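Local coordinates for protein CsuE (Acinetobacter baumannii, PDB 6FJY), which forms the tip adhesin subunit of the archaic chaperone-usher Csu pilus and probably mediates surface attachment in biofilm formation, at residues S11-S16 / S174-P179; E24-F29 / P105-L110; R51-S56 / K128-Y133; F59-T64 / S115-V120; V120-S125 / L170-I175. All coordinates share one frame; numbering follows the deposited sequence.

Interaction 1. Residues S11-S16 / S174-P179; sequences SISVPS and SITVLP
Strands 11-15 and 174-178 lie side by side and run parallel. Ile12 and Val14 turn both their N-H and their C=O to the partner. Ile12 N binds Ser174 O, and its own carbonyl takes the N-H of Thr176. That bond is the straightest of the ladder, with Thr176 N 2.8 Å from Ile12 O and an angle of 172° at the hydrogen. Val14 repeats the pattern, giving its N-H to Thr176 O and receiving Leu178 N on its oxygen at 2.9 Å. The ladder frays at its end, where Ser16 N makes a weak, bent bond to Leu178 O.

The tight face carries Ile12, Val14, Ile175 and Val177. Ile12 holds CG1 in the crowded position between the backbone N and the carbonyl carbon (chi1 73°). This lays it alongside Ile175, with Ile12 CG1 3.8 Å from Ile175 CG1. Further along, Ser16 CB rests 3.9 Å from Val177 CG1.

The other face is more polar, and its Ser11 end is open to solvent. Ser13 OG meets carbon, 3.5 Å from Thr176 CB. Leu178 reaches back only lightly, its CD1 4.2 Å from Ser13 CB. Trp6 of the CsuC chain packs on Pro15 and Leu178 at this end.

In this Ig-like sandwich, strand 9-15 adds in parallel to one edge of strand 167-184. Pro15 is the N-cap of helix 16-21. Strand 119-136 binds the other edge of 174-178 through Tyr121 and Gly119, while Leu68 of strand 67-73 packs on Ile175 and Val177.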
# COMPACT_ATOMS: atom_id res chain seq x y z
N SER D 11 3.90 6.89 12.60
CA SER D 11 2.94 6.06 11.88
C SER D 11 3.62 4.81 11.35
O SER D 11 4.84 4.78 11.14
CB SER D 11 2.29 6.82 10.73
OG SER D 11 3.24 7.12 9.72
N ILE D 12 2.82 3.77 11.15
CA ILE D 12 3.25 2.54 10.51
C ILE D 12 2.13 2.11 9.58
O ILE D 12 0.95 2.42 9.81
CB ILE D 12 3.59 1.43 11.53
CG1 ILE D 12 2.32 0.87 12.17
CG2 ILE D 12 4.53 1.95 12.63
CD1 ILE D 12 2.55 -0.39 12.98
N SER D 13 2.49 1.38 8.51
CA SER D 13 1.53 0.96 7.50
C SER D 13 1.68 -0.53 7.22
O SER D 13 2.79 -1.03 7.11
CB SER D 13 1.69 1.77 6.21
OG SER D 13 1.32 3.12 6.42
N VAL D 14 0.54 -1.22 7.12
CA VAL D 14 0.52 -2.66 6.88
C VAL D 14 -0.65 -3.01 5.97
O VAL D 14 -1.74 -2.44 6.11
CB VAL D 14 0.46 -3.44 8.21
CG1 VAL D 14 -0.64 -2.92 9.11
CG2 VAL D 14 0.27 -4.95 7.96
N PRO D 15 -0.45 -3.89 4.99
CA PRO D 15 -1.57 -4.34 4.16
C PRO D 15 -2.53 -5.20 4.96
O PRO D 15 -2.14 -5.89 5.90
CB PRO D 15 -0.89 -5.15 3.05
CG PRO D 15 0.42 -5.55 3.62
CD PRO D 15 0.83 -4.39 4.48
N SER D 16 -3.80 -5.14 4.56
CA SER D 16 -4.88 -5.66 5.39
C SER D 16 -4.80 -7.18 5.53
O SER D 16 -4.94 -7.72 6.63
CB SER D 16 -6.23 -5.24 4.81
OG SER D 16 -7.30 -5.71 5.61
N SER D 174 0.08 6.04 15.28
CA SER D 174 -0.96 5.80 14.30
C SER D 174 -0.58 4.58 13.46
O SER D 174 0.60 4.29 13.25
CB SER D 174 -1.17 7.02 13.39
OG SER D 174 -2.27 6.82 12.53
N ILE D 175 -1.61 3.87 13.01
CA ILE D 175 -1.46 2.67 12.19
C ILE D 175 -2.38 2.82 10.98
O ILE D 175 -3.59 3.03 11.14
CB ILE D 175 -1.81 1.39 12.97
CG1 ILE D 175 -0.87 1.20 14.15
CG2 ILE D 175 -1.80 0.16 12.04
CD1 ILE D 175 -1.29 0.08 15.08
N THR D 176 -1.82 2.71 9.79
CA THR D 176 -2.57 2.84 8.54
C THR D 176 -2.69 1.45 7.91
O THR D 176 -1.70 0.88 7.45
CB THR D 176 -1.90 3.82 7.59
OG1 THR D 176 -1.86 5.12 8.19
CG2 THR D 176 -2.69 3.91 6.30
N VAL D 177 -3.91 0.93 7.88
CA VAL D 177 -4.23 -0.33 7.25
C VAL D 177 -4.52 -0.06 5.78
O VAL D 177 -5.38 0.77 5.46
CB VAL D 177 -5.43 -0.99 7.94
CG1 VAL D 177 -5.67 -2.37 7.41
CG2 VAL D 177 -5.22 -1.01 9.46
N LEU D 178 -3.80 -0.77 4.88
CA LEU D 178 -3.85 -0.51 3.45
C LEU D 178 -4.75 -1.51 2.75
O LEU D 178 -4.84 -2.67 3.16
CB LEU D 178 -2.45 -0.59 2.84
CG LEU D 178 -1.49 0.49 3.32
CD1 LEU D 178 -0.11 0.27 2.74
CD2 LEU D 178 -2.01 1.85 2.93
N PRO D 179 -5.43 -1.08 1.69
CA PRO D 179 -6.15 -2.03 0.84
C PRO D 179 -5.19 -3.05 0.25
O PRO D 179 -4.02 -2.77 -0.01
CB PRO D 179 -6.76 -1.14 -0.25
CG PRO D 179 -6.81 0.21 0.35
CD PRO D 179 -5.61 0.31 1.24

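Interaction 2. Residues E24-F29 / P105-L110; sequences ENSSQF and PFYIRL
Pro105, already within its strand, lies beside Gln28. Gln28 stretches out with CG anti to the backbone N (chi1 166°) and runs alongside the proline ring, its CG 3.7 Å from Pro105 CB. Phe106 follows with both backbone polar atoms bonded to Phe29. The bond from Phe29 N to Phe106 O is 2.8 Å and almost straight at 177°. The Phe29 ring is tucked in by its crowded chi1 of 75°, so Phe106 CA lies over one of its faces. Its tip, Phe29 CZ, presses 3.4 Å from Phe106 CB. The Phe106 ring itself leads away to meet the ring of Tyr50.

Tyr107 is on the opposite face of the sheet. Its CE1 approaches Gln28 CB at 3.7 Å, and Ser26 OG comes near the same ring side, 3.6 Å from Tyr107 CD1. Ile108 returns to the buried face, where its CG1 touches Phe29 CD1 at 3.5 Å and the two side chains cross at about a right angle. Its backbone exchanges two bonds with Ser27. Arg109 runs over Ile71 and Leu73 of strand 67-73. Leu110 closes the ladder by exchanging two bonds with Glu24, the shorter being Leu110 N to Glu24 O at 2.7 Å.

Between Glu24 and Ser27 the register slips by one residue. This is an antiparallel pair with a beta bulge, set in an Ig-like beta sandwich whose core includes Leu173 and Ile175.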
# COMPACT_ATOMS: atom_id res chain seq x y z
N GLU D 24 1.63 -8.43 12.56
CA GLU D 24 2.79 -7.58 12.33
C GLU D 24 3.54 -7.50 13.64
O GLU D 24 2.96 -7.16 14.67
CB GLU D 24 2.39 -6.20 11.84
CG GLU D 24 3.52 -5.19 11.82
CD GLU D 24 4.05 -4.95 10.44
OE1 GLU D 24 4.14 -5.90 9.64
OE2 GLU D 24 4.39 -3.78 10.15
N ASN D 25 4.82 -7.85 13.62
CA ASN D 25 5.65 -7.87 14.80
C ASN D 25 6.83 -6.94 14.58
O ASN D 25 7.34 -6.81 13.46
CB ASN D 25 6.13 -9.30 15.13
CG ASN D 25 4.97 -10.27 15.39
OD1 ASN D 25 3.91 -9.88 15.88
ND2 ASN D 25 5.17 -11.54 15.06
N SER D 26 7.26 -6.26 15.65
CA SER D 26 8.46 -5.44 15.65
C SER D 26 8.40 -4.37 14.55
O SER D 26 9.14 -4.40 13.56
CB SER D 26 9.71 -6.32 15.51
OG SER D 26 10.89 -5.55 15.37
N SER D 27 7.51 -3.40 14.75
CA SER D 27 7.51 -2.18 13.95
C SER D 27 8.13 -1.08 14.81
O SER D 27 7.51 -0.58 15.75
CB SER D 27 6.10 -1.80 13.49
OG SER D 27 5.73 -2.55 12.35
N GLN D 28 9.36 -0.72 14.46
CA GLN D 28 10.16 0.18 15.28
C GLN D 28 9.67 1.62 15.14
O GLN D 28 9.48 2.12 14.03
CB GLN D 28 11.62 0.08 14.85
CG GLN D 28 12.52 1.17 15.34
CD GLN D 28 13.98 0.85 15.05
OE1 GLN D 28 14.31 -0.27 14.63
NE2 GLN D 28 14.85 1.82 15.28
N PHE D 29 9.45 2.27 16.28
CA PHE D 29 9.08 3.68 16.31
C PHE D 29 9.86 4.38 17.41
O PHE D 29 10.39 3.75 18.33
CB PHE D 29 7.57 3.86 16.51
CG PHE D 29 7.10 3.61 17.91
CD1 PHE D 29 6.78 2.33 18.33
CD2 PHE D 29 6.92 4.65 18.80
CE1 PHE D 29 6.32 2.09 19.61
CE2 PHE D 29 6.47 4.43 20.08
CZ PHE D 29 6.17 3.15 20.49
N PRO D 105 14.50 3.21 20.44
CA PRO D 105 13.31 2.68 19.79
C PRO D 105 12.42 1.88 20.72
O PRO D 105 12.88 1.16 21.61
CB PRO D 105 13.89 1.78 18.70
CG PRO D 105 15.15 1.28 19.30
CD PRO D 105 15.70 2.40 20.14
N PHE D 106 11.12 2.05 20.52
CA PHE D 106 10.09 1.15 20.99
C PHE D 106 9.48 0.45 19.78
O PHE D 106 9.73 0.82 18.63
CB PHE D 106 9.01 1.89 21.79
CG PHE D 106 9.38 2.21 23.22
CD1 PHE D 106 10.68 2.07 23.68
CD2 PHE D 106 8.41 2.64 24.11
CE1 PHE D 106 11.00 2.36 25.00
CE2 PHE D 106 8.72 2.93 25.43
CZ PHE D 106 10.02 2.79 25.87
N TYR D 107 8.65 -0.55 20.05
CA TYR D 107 8.12 -1.41 19.00
C TYR D 107 6.62 -1.57 19.18
O TYR D 107 6.14 -1.73 20.31
CB TYR D 107 8.83 -2.78 18.99
CG TYR D 107 10.33 -2.68 18.78
CD1 TYR D 107 10.88 -2.69 17.50
CD2 TYR D 107 11.20 -2.56 19.87
CE1 TYR D 107 12.26 -2.58 17.32
CE2 TYR D 107 12.58 -2.46 19.69
CZ TYR D 107 13.10 -2.47 18.42
OH TYR D 107 14.46 -2.37 18.24
N ILE D 108 5.90 -1.53 18.07
CA ILE D 108 4.49 -1.87 18.03
C ILE D 108 4.35 -3.31 17.53
O ILE D 108 4.93 -3.69 16.50
CB ILE D 108 3.70 -0.91 17.13
CG1 ILE D 108 3.80 0.52 17.67
CG2 ILE D 108 2.26 -1.33 17.06
CD1 ILE D 108 2.93 1.51 16.92
N ARG D 109 3.58 -4.09 18.26
CA ARG D 109 3.24 -5.46 17.90
C ARG D 109 1.74 -5.52 17.65
O ARG D 109 0.94 -5.30 18.56
CB ARG D 109 3.64 -6.44 19.00
CG ARG D 109 3.43 -7.91 18.64
CD ARG D 109 3.91 -8.84 19.74
NE ARG D 109 5.36 -8.82 19.91
CZ ARG D 109 6.00 -9.40 20.93
NH1 ARG D 109 5.33 -10.05 21.87
NH2 ARG D 109 7.32 -9.33 21.00
N LEU D 110 1.35 -5.80 16.41
CA LEU D 110 -0.03 -6.11 16.09
C LEU D 110 -0.23 -7.62 16.12
O LEU D 110 0.35 -8.33 15.28
CB LEU D 110 -0.40 -5.56 14.73
CG LEU D 110 -0.38 -4.03 14.67
CD1 LEU D 110 -0.71 -3.52 13.29
CD2 LEU D 110 -1.36 -3.49 15.68

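Interaction 3. Residues R51-S56 / K128-Y133; sequences RVEQMS and KVKWFY
The guanidinium of Arg51 has Lys130 CD over one face, 3.7 Å above its plane and offset toward the rim. Obliquely beside it stands Phe132, whose CZ is 3.6 Å from Arg51 NH2, with ring and guanidinium planes 37° apart. On the other side of the sheet, one face of the Trp131 indole takes Val129 CG1, 3.4 Å above the ring plane.

The lysine chain supports Arg51 with its methylenes, not its charge. Two positive groups therefore run side by side, and the nearby acids probably ease this. Lys130 NZ has its salt bridge with Asp168; its link to Glu53 OE2 is long, at 3.8 Å. The other oxygen, Glu53 OE1, makes a salt bridge with Lys128 NZ at 3.5 Å. Glu53 thus reaches across to both lysines. Gln54 lies along Lys128 instead, its OE1 3.3 Å from Lys128 CD.

Under these side chains the strands are antiparallel. Arg51 and Lys130 exchange two backbone bonds. Beyond them Lys128 O takes a short bond from Glu53 N, 2.6 Å long, and a weak one from Gln54 N. Lys128 N in turn meets a lone pair of Gln54 O nearly straight, at 171°.

Glu53 and Gln54 both face Lys128, a classic beta bulge in an antiparallel pair whose outer face is charged and whose inner face, with Val52 and Val129, is buried.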
# COMPACT_ATOMS: atom_id res chain seq x y z
N ARG D 51 9.04 5.65 32.88
CA ARG D 51 7.73 5.50 33.49
C ARG D 51 6.69 5.83 32.43
O ARG D 51 6.68 6.93 31.89
CB ARG D 51 7.57 6.43 34.70
CG ARG D 51 6.22 6.31 35.40
CD ARG D 51 5.93 7.54 36.27
NE ARG D 51 7.01 7.79 37.23
CZ ARG D 51 7.07 8.84 38.05
NH1 ARG D 51 6.11 9.77 38.05
NH2 ARG D 51 8.09 8.97 38.88
N VAL D 52 5.82 4.87 32.13
CA VAL D 52 4.74 5.12 31.19
C VAL D 52 3.64 5.91 31.91
O VAL D 52 3.05 5.43 32.88
CB VAL D 52 4.19 3.82 30.61
CG1 VAL D 52 3.19 4.13 29.51
CG2 VAL D 52 5.33 2.99 30.09
N GLU D 53 3.38 7.12 31.44
CA GLU D 53 2.29 7.93 32.00
C GLU D 53 0.99 7.58 31.28
O GLU D 53 0.10 6.95 31.85
CB GLU D 53 2.61 9.43 31.90
CG GLU D 53 3.51 9.98 32.99
CD GLU D 53 3.52 11.51 33.01
OE1 GLU D 53 3.12 12.12 32.00
OE2 GLU D 53 3.92 12.10 34.03
N GLN D 54 0.88 7.97 30.01
CA GLN D 54 -0.28 7.66 29.18
C GLN D 54 0.10 6.63 28.13
O GLN D 54 1.16 6.72 27.50
CB GLN D 54 -0.84 8.92 28.51
CG GLN D 54 -1.58 9.84 29.45
CD GLN D 54 -2.46 10.84 28.73
OE1 GLN D 54 -2.10 11.34 27.66
NE2 GLN D 54 -3.63 11.12 29.30
N MET D 55 -0.79 5.66 27.94
CA MET D 55 -0.57 4.61 26.96
C MET D 55 -1.93 4.10 26.52
O MET D 55 -2.94 4.30 27.20
CB MET D 55 0.28 3.47 27.54
CG MET D 55 0.99 2.59 26.53
SD MET D 55 1.63 1.12 27.31
CE MET D 55 0.17 0.57 28.15
N SER D 56 -1.95 3.43 25.37
CA SER D 56 -3.15 2.76 24.89
C SER D 56 -2.73 1.69 23.91
O SER D 56 -2.00 1.97 22.96
CB SER D 56 -4.13 3.75 24.23
OG SER D 56 -5.38 3.13 23.96
N LYS D 128 2.98 8.89 26.58
CA LYS D 128 3.65 9.83 27.48
C LYS D 128 4.56 9.04 28.40
O LYS D 128 4.10 8.17 29.15
CB LYS D 128 2.64 10.64 28.29
CG LYS D 128 1.84 11.64 27.46
CD LYS D 128 0.91 12.47 28.33
CE LYS D 128 1.67 13.33 29.32
NZ LYS D 128 0.76 14.06 30.25
N VAL D 129 5.85 9.33 28.35
CA VAL D 129 6.84 8.61 29.14
C VAL D 129 7.67 9.62 29.92
O VAL D 129 8.10 10.64 29.39
CB VAL D 129 7.74 7.72 28.26
CG1 VAL D 129 8.72 6.95 29.12
CG2 VAL D 129 6.90 6.75 27.44
N LYS D 130 7.88 9.32 31.20
CA LYS D 130 8.82 10.04 32.03
C LYS D 130 10.13 9.27 32.03
O LYS D 130 10.16 8.09 32.39
CB LYS D 130 8.28 10.23 33.45
CG LYS D 130 9.09 11.21 34.30
CD LYS D 130 8.38 11.52 35.62
CE LYS D 130 7.04 12.22 35.41
NZ LYS D 130 7.20 13.68 35.16
N TRP D 131 11.20 9.95 31.63
CA TRP D 131 12.53 9.36 31.53
C TRP D 131 13.44 9.93 32.61
O TRP D 131 13.40 11.12 32.91
CB TRP D 131 13.15 9.65 30.16
CG TRP D 131 12.25 9.34 29.01
CD1 TRP D 131 11.31 10.16 28.46
CD2 TRP D 131 12.21 8.12 28.27
NE1 TRP D 131 10.68 9.53 27.43
CE2 TRP D 131 11.22 8.28 27.28
CE3 TRP D 131 12.92 6.92 28.34
CZ2 TRP D 131 10.91 7.26 26.37
CZ3 TRP D 131 12.61 5.92 27.43
CH2 TRP D 131 11.62 6.10 26.46
N PHE D 132 14.25 9.05 33.19
CA PHE D 132 15.29 9.41 34.15
C PHE D 132 16.58 8.80 33.60
O PHE D 132 16.73 7.57 33.58
CB PHE D 132 14.98 8.87 35.55
CG PHE D 132 13.59 9.22 36.05
CD1 PHE D 132 12.47 8.53 35.61
CD2 PHE D 132 13.42 10.22 37.00
CE1 PHE D 132 11.20 8.84 36.09
CE2 PHE D 132 12.16 10.54 37.49
CZ PHE D 132 11.04 9.85 37.03
N TYR D 133 17.49 9.64 33.12
CA TYR D 133 18.67 9.14 32.42
C TYR D 133 19.93 9.87 32.85
O TYR D 133 19.89 11.03 33.27
CB TYR D 133 18.51 9.25 30.89
CG TYR D 133 18.24 10.65 30.39
CD1 TYR D 133 19.29 11.51 30.06
CD2 TYR D 133 16.94 11.12 30.25
CE1 TYR D 133 19.05 12.79 29.60
CE2 TYR D 133 16.69 12.40 29.79
CZ TYR D 133 17.74 13.23 29.47
OH TYR D 133 17.48 14.50 29.02

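Interaction 4. Residues F59-T64 / S115-V120; sequences FTNAQT and SVSPGV
Asn61 carries this contact. Its CB lies 3.7 Å from Val120 O, and its CG is anti to the backbone N (chi1 -165°), which turns the amide along the start of the other strand. The oxygen, Asn61 OD1, is 3.3 Å from Val120 O; both are acceptors, so no bond joins them. OD1 is used within its own segment instead. Gln63 N gives it a weak bond of 3.4 Å, straight at 168°. The nitrogen, Asn61 ND2, points between Ser117 and Gly119. It is 3.8 Å from Ser117 OG and 4.1 Å from Gly119 CA.

The bond from Gln63 N to the Asn61 oxygen, two residues back, fits an Asx turn, loosely held. Here strand 58-61 passes the beginning of strand 119-136, at the surface of the Ig-like sandwich. No hydrogen bond crosses between the two segments. The backbones come together through a CA-H...O contact, Asn61 CA to Val120 O at 3.3 Å, with 158° at the hydrogen.

Past the turn, Thr64 leans toward Ser117, its methyl CG2 3.9 Å from Ser117 OG. Both hydroxyls hydrogen-bond to the same carboxylate oxygen, OE2 of Glu66, which bridges the two loops. Thr60 binds Asp124 through its own hydroxyl.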
# COMPACT_ATOMS: atom_id res chain seq x y z
N PHE D 59 -6.19 1.20 19.08
CA PHE D 59 -6.17 2.18 18.01
C PHE D 59 -7.51 2.17 17.30
O PHE D 59 -8.05 1.10 16.99
CB PHE D 59 -5.05 1.89 16.99
CG PHE D 59 -3.66 2.01 17.55
CD1 PHE D 59 -3.24 1.23 18.61
CD2 PHE D 59 -2.76 2.90 16.98
CE1 PHE D 59 -1.96 1.34 19.11
CE2 PHE D 59 -1.48 3.02 17.48
CZ PHE D 59 -1.08 2.24 18.54
N THR D 60 -8.05 3.35 17.01
CA THR D 60 -9.40 3.47 16.48
C THR D 60 -9.42 4.07 15.09
O THR D 60 -8.70 5.03 14.80
CB THR D 60 -10.26 4.34 17.39
OG1 THR D 60 -9.49 5.46 17.84
CG2 THR D 60 -10.74 3.55 18.58
N ASN D 61 -10.29 3.51 14.24
CA ASN D 61 -10.65 4.14 12.97
C ASN D 61 -11.72 5.18 13.25
O ASN D 61 -12.79 4.86 13.79
CB ASN D 61 -11.16 3.09 11.99
CG ASN D 61 -11.21 3.59 10.56
OD1 ASN D 61 -11.21 4.79 10.31
ND2 ASN D 61 -11.26 2.65 9.61
N ALA D 62 -11.44 6.44 12.90
CA ALA D 62 -12.37 7.51 13.25
C ALA D 62 -13.70 7.40 12.53
O ALA D 62 -14.65 8.09 12.92
CB ALA D 62 -11.74 8.87 12.97
N GLN D 63 -13.81 6.55 11.51
CA GLN D 63 -15.02 6.44 10.71
C GLN D 63 -15.85 5.22 11.10
O GLN D 63 -17.04 5.35 11.43
CB GLN D 63 -14.65 6.37 9.22
CG GLN D 63 -13.39 7.13 8.87
CD GLN D 63 -13.55 8.63 8.98
OE1 GLN D 63 -12.80 9.30 9.70
NE2 GLN D 63 -14.52 9.17 8.26
N THR D 64 -15.25 4.04 11.07
CA THR D 64 -16.02 2.82 11.27
C THR D 64 -16.22 2.48 12.74
O THR D 64 -17.09 1.66 13.06
CB THR D 64 -15.32 1.65 10.58
OG1 THR D 64 -14.04 1.44 11.18
CG2 THR D 64 -15.13 1.96 9.11
N SER D 115 -8.82 -8.82 11.71
CA SER D 115 -9.37 -8.51 10.40
C SER D 115 -10.13 -7.20 10.50
O SER D 115 -11.15 -7.13 11.21
CB SER D 115 -10.27 -9.64 9.90
OG SER D 115 -10.81 -9.34 8.62
N VAL D 116 -9.65 -6.17 9.80
CA VAL D 116 -10.19 -4.82 9.92
C VAL D 116 -10.13 -4.13 8.57
O VAL D 116 -9.34 -4.50 7.69
CB VAL D 116 -9.43 -4.00 11.00
CG1 VAL D 116 -8.30 -3.18 10.38
CG2 VAL D 116 -10.39 -3.13 11.76
N SER D 117 -10.98 -3.12 8.39
CA SER D 117 -11.08 -2.43 7.12
C SER D 117 -9.90 -1.48 6.93
O SER D 117 -9.30 -1.02 7.90
CB SER D 117 -12.38 -1.64 7.04
OG SER D 117 -12.43 -0.63 8.03
N PRO D 118 -9.53 -1.20 5.68
CA PRO D 118 -8.47 -0.21 5.44
C PRO D 118 -8.90 1.17 5.91
O PRO D 118 -10.08 1.53 5.87
CB PRO D 118 -8.28 -0.25 3.92
CG PRO D 118 -8.88 -1.52 3.47
CD PRO D 118 -9.99 -1.81 4.42
N GLY D 119 -7.93 1.93 6.37
CA GLY D 119 -8.18 3.25 6.92
C GLY D 119 -7.09 3.59 7.92
O GLY D 119 -6.16 2.82 8.15
N VAL D 120 -7.23 4.77 8.51
CA VAL D 120 -6.29 5.20 9.53
C VAL D 120 -6.83 4.82 10.90
O VAL D 120 -8.04 4.87 11.15
CB VAL D 120 -6.01 6.71 9.44
CG1 VAL D 120 -7.28 7.51 9.74
CG2 VAL D 120 -4.89 7.09 10.38

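Interaction 5. Residues V120-S125 / L170-I175; sequences VYQADS and LGSLSI
Two partners grip the phenol oxygen of Tyr121: the carbonyl of Ser117 and, weakly, the side-chain amide of Asn61. Ser117 lies in the loop just before this strand, Asn61 on the neighbouring strand 58-61. The ring swings out to them because CG is anti to the carbonyl carbon, beside the backbone N (chi1 -74°). Its root stays at the strand, where Tyr121 CB is 3.3 Å from Ile175 O, and that oxygen sits at the edge of the ring, near its plane.

The backbone of Tyr121 bonds twice to Ile175. Its N-H meets Ile175 O at 2.8 Å but bent, at 133°. The return bond, Ile175 N to Tyr121 O, is 2.9 Å and straighter. Two residues on, Ala123 N reaches Leu173 O at 3.2 Å. Strands 120-123 and 170-175 are therefore an antiparallel pair of the Ig-like sandwich, with Gln122 and Ser174 as its non-hydrogen-bonded pair. Tyr121 and Ile175 send their side chains inward, and Phe59 and Leu68 close over both.

Ala123 CB packs 4.3 Å from Leu173 CB. On the outer face, Val120 keeps CG1 in the crowded position (chi1 65°), which brings CG2 over the serine, 3.4 Å from Ser174 OG. The end of Gln122 lies across Ser172 and Ser174. Ile229 of the CsuC chain packs on Val120.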
# COMPACT_ATOMS: atom_id res chain seq x y z
N VAL D 120 -7.23 4.77 8.51
CA VAL D 120 -6.29 5.20 9.53
C VAL D 120 -6.83 4.82 10.90
O VAL D 120 -8.04 4.87 11.15
CB VAL D 120 -6.01 6.71 9.44
CG1 VAL D 120 -7.28 7.51 9.74
CG2 VAL D 120 -4.89 7.09 10.38
N TYR D 121 -5.93 4.39 11.78
CA TYR D 121 -6.29 3.87 13.09
C TYR D 121 -5.43 4.57 14.13
O TYR D 121 -4.23 4.31 14.23
CB TYR D 121 -6.11 2.35 13.13
CG TYR D 121 -7.19 1.61 12.35
CD1 TYR D 121 -7.21 1.62 10.97
CD2 TYR D 121 -8.18 0.90 13.01
CE1 TYR D 121 -8.19 0.95 10.26
CE2 TYR D 121 -9.17 0.23 12.31
CZ TYR D 121 -9.17 0.26 10.93
OH TYR D 121 -10.15 -0.41 10.23
N GLN D 122 -6.05 5.48 14.89
CA GLN D 122 -5.34 6.36 15.80
C GLN D 122 -5.40 5.80 17.21
O GLN D 122 -6.48 5.44 17.69
CB GLN D 122 -5.94 7.76 15.77
CG GLN D 122 -5.10 8.80 16.49
CD GLN D 122 -3.79 9.08 15.76
OE1 GLN D 122 -2.76 9.33 16.39
NE2 GLN D 122 -3.84 9.04 14.43
N ALA D 123 -4.25 5.71 17.87
CA ALA D 123 -4.23 5.27 19.26
C ALA D 123 -5.14 6.16 20.09
O ALA D 123 -5.28 7.36 19.83
CB ALA D 123 -2.80 5.28 19.81
N ASP D 124 -5.78 5.56 21.08
CA ASP D 124 -6.82 6.27 21.82
C ASP D 124 -6.24 7.25 22.82
O ASP D 124 -6.89 8.24 23.17
CB ASP D 124 -7.75 5.26 22.50
CG ASP D 124 -8.54 4.44 21.50
OD1 ASP D 124 -8.82 4.98 20.41
OD2 ASP D 124 -8.88 3.28 21.80
N SER D 125 -5.02 6.98 23.29
CA SER D 125 -4.28 7.87 24.15
C SER D 125 -2.85 7.99 23.63
O SER D 125 -2.28 7.01 23.13
CB SER D 125 -4.25 7.37 25.60
OG SER D 125 -3.60 8.32 26.43
N LEU D 170 6.33 12.89 24.65
CA LEU D 170 4.94 12.84 24.21
C LEU D 170 4.93 12.61 22.71
O LEU D 170 5.55 13.37 21.96
CB LEU D 170 4.20 14.15 24.54
CG LEU D 170 2.68 14.20 24.70
CD1 LEU D 170 2.18 15.65 24.78
CD2 LEU D 170 1.92 13.44 23.62
N GLY D 171 4.22 11.57 22.29
CA GLY D 171 4.05 11.33 20.87
C GLY D 171 2.73 10.66 20.59
O GLY D 171 2.13 10.02 21.46
N SER D 172 2.28 10.82 19.35
CA SER D 172 1.07 10.17 18.86
C SER D 172 1.45 8.98 17.99
O SER D 172 2.34 9.08 17.13
CB SER D 172 0.22 11.15 18.05
OG SER D 172 -0.84 10.47 17.41
N LEU D 173 0.78 7.86 18.20
CA LEU D 173 1.00 6.65 17.44
C LEU D 173 -0.20 6.41 16.53
O LEU D 173 -1.35 6.56 16.95
CB LEU D 173 1.21 5.44 18.36
CG LEU D 173 2.57 5.18 19.02
CD1 LEU D 173 3.18 6.43 19.64
CD2 LEU D 173 2.42 4.10 20.07
N SER D 174 0.08 6.04 15.28
CA SER D 174 -0.96 5.80 14.30
C SER D 174 -0.58 4.58 13.46
O SER D 174 0.60 4.29 13.25
CB SER D 174 -1.17 7.02 13.39
OG SER D 174 -2.27 6.82 12.53
N ILE D 175 -1.61 3.87 13.01
CA ILE D 175 -1.46 2.67 12.19
C ILE D 175 -2.38 2.82 10.98
O ILE D 175 -3.59 3.03 11.14
CB ILE D 175 -1.81 1.39 12.97
CG1 ILE D 175 -0.87 1.20 14.15
CG2 ILE D 175 -1.80 0.16 12.04
CD1 ILE D 175 -1.29 0.08 15.08

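Interactions 1 and 5 share Ser174 and Ile175, so strand 167-184 is bonded along both edges, in parallel on one side and antiparallel on the other. Interaction 2 faces them from across the sandwich: Leu110 CD2 packs on Ile175 CD1 and Phe29 on Leu173. These three send aliphatic and aromatic groups into one common core. Interaction 4 is a surface contact with no hydrogen bond across it, yet it shares Val120 with interaction 5. Interaction 3 lies farther along strand 119-136, about 26 Å from interaction 4 between centres. Its outer face is charged, while Trp131 below meets Phe106 of interaction 2.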